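Local structure of N-acetylmuramoyl-L-alanine amidase domain-containing protein SAOUHSC_02979 (5T1Q) at residues N3-T8 with F109-A114. The protein is probably a secreted peptidoglycan hydrolase with amidase activity, represented here by a piece holding a glucosaminidase-family domain followed by a CHAP domain. Numbering follows the deposited sequence.
Sequences NPQLPT and FGIKGA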
# COMPACT_ATOMS: atom_id res chain seq x y z
N ASN A 3 -14.09 9.75 -16.20
CA ASN A 3 -13.06 8.69 -16.11
C ASN A 3 -13.46 7.57 -15.12
O ASN A 3 -13.51 7.80 -13.91
CB ASN A 3 -11.71 9.32 -15.69
CG ASN A 3 -10.54 8.32 -15.66
OD1 ASN A 3 -10.72 7.10 -15.72
ND2 ASN A 3 -9.33 8.86 -15.56
N PRO A 4 -13.74 6.35 -15.64
CA PRO A 4 -14.15 5.23 -14.77
C PRO A 4 -13.15 4.79 -13.68
O PRO A 4 -13.57 4.21 -12.67
CB PRO A 4 -14.39 4.09 -15.77
CG PRO A 4 -14.77 4.79 -17.03
CD PRO A 4 -13.88 6.00 -17.07
N GLN A 5 -11.84 5.01 -13.89
CA GLN A 5 -10.84 4.66 -12.88
C GLN A 5 -10.86 5.55 -11.64
O GLN A 5 -10.22 5.22 -10.63
CB GLN A 5 -9.41 4.64 -13.46
CG GLN A 5 -9.04 3.35 -14.14
CD GLN A 5 -9.07 2.17 -13.19
OE1 GLN A 5 -9.87 1.26 -13.37
NE2 GLN A 5 -8.25 2.20 -12.15
N LEU A 6 -11.56 6.67 -11.70
CA LEU A 6 -11.61 7.59 -10.57
C LEU A 6 -12.98 7.49 -9.92
O LEU A 6 -13.87 6.84 -10.47
CB LEU A 6 -11.30 9.02 -11.03
CG LEU A 6 -9.94 9.20 -11.72
CD1 LEU A 6 -9.80 10.62 -12.24
CD2 LEU A 6 -8.77 8.85 -10.81
N PRO A 7 -13.14 8.06 -8.71
CA PRO A 7 -14.45 8.00 -8.06
C PRO A 7 -15.55 8.72 -8.83
O PRO A 7 -15.34 9.84 -9.29
CB PRO A 7 -14.22 8.70 -6.71
CG PRO A 7 -12.76 8.58 -6.46
CD PRO A 7 -12.11 8.60 -7.81
N THR A 8 -16.69 8.07 -8.98
CA THR A 8 -17.84 8.66 -9.65
C THR A 8 -18.63 9.47 -8.62
O THR A 8 -18.37 9.40 -7.42
CB THR A 8 -18.77 7.60 -10.23
OG1 THR A 8 -19.26 6.76 -9.17
CG2 THR A 8 -18.03 6.75 -11.26
N PHE A 109 -4.35 -5.17 -11.82
CA PHE A 109 -4.12 -3.73 -11.99
C PHE A 109 -5.15 -2.82 -11.36
O PHE A 109 -5.11 -1.60 -11.56
CB PHE A 109 -4.01 -3.44 -13.49
CG PHE A 109 -2.91 -4.18 -14.15
CD1 PHE A 109 -3.09 -5.48 -14.59
CD2 PHE A 109 -1.66 -3.61 -14.28
CE1 PHE A 109 -2.06 -6.19 -15.16
CE2 PHE A 109 -0.62 -4.31 -14.85
CZ PHE A 109 -0.82 -5.60 -15.29
N GLY A 110 -6.07 -3.38 -10.58
CA GLY A 110 -7.11 -2.58 -9.94
C GLY A 110 -7.97 -1.82 -10.93
O GLY A 110 -8.33 -0.66 -10.70
N ILE A 111 -8.31 -2.47 -12.04
CA ILE A 111 -9.14 -1.84 -13.07
C ILE A 111 -10.60 -2.00 -12.68
O ILE A 111 -11.07 -3.12 -12.47
CB ILE A 111 -8.89 -2.45 -14.46
CG1 ILE A 111 -7.39 -2.41 -14.79
CG2 ILE A 111 -9.68 -1.70 -15.53
CD1 ILE A 111 -7.04 -3.04 -16.12
N LYS A 112 -11.31 -0.87 -12.61
CA LYS A 112 -12.73 -0.84 -12.26
C LYS A 112 -13.63 -1.22 -13.44
O LYS A 112 -13.19 -1.18 -14.59
CB LYS A 112 -13.12 0.54 -11.73
CG LYS A 112 -12.54 0.87 -10.35
CD LYS A 112 -12.71 2.33 -9.96
CE LYS A 112 -14.17 2.75 -9.85
NZ LYS A 112 -14.32 4.17 -9.43
N GLY A 113 -14.88 -1.58 -13.14
CA GLY A 113 -15.87 -1.96 -14.15
C GLY A 113 -16.17 -3.45 -14.15
O GLY A 113 -16.20 -4.10 -13.10
N ALA A 114 -16.41 -3.99 -15.35
CA ALA A 114 -16.69 -5.41 -15.55
C ALA A 114 -15.96 -5.90 -16.79
O ALA A 114 -15.65 -5.12 -17.69
CB ALA A 114 -18.18 -5.63 -15.68
O HOH W 1 -11.48 5.35 -8.09
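The flat carboxamide of Q5 meets the backbone of G110-K112 with both polar atoms, side by side on CD, while Y167 touches the same side chain. Q5 OE1 accepts from K112 N: 2.7 Å is short, 167° at the hydrogen is nearly straight, and the N lies in the plane of the Q5 side-chain carbonyl. Q5 NE2 donates to G110 O over 3.2 Å, with that oxygen close to the amide plane. The two bonds together fix the rotation of the carboxamide, and I111 CG2 lies 3.7 Å from Q5 OE1. A bend at chi2 (-61°) brings Q5 CD back toward the other loop, although CB points away from it.

The K112 side chain reaches back across the contact: a bend at chi3 (62°) places CE 3.2 Å from P4 O, and K112 NZ donates to L6 O at 2.9 Å from well above that carbonyl plane. A water donates to Q5 O and accepts only weakly from K112 NZ. K112 NZ also forms a salt bridge with E11 of helix 9-13, whose OE2 accepts from T8 N.

The type I beta turn N3-L6, where N3 OD1 accepts from Q5 N in an Asx turn, is thus joined to the loop before strand 119-128 in the glucosaminidase-family domain. Polar bonds dominate, and the nearby carboxylate and carbonyl oxygens would be expected to favour a charged lysine.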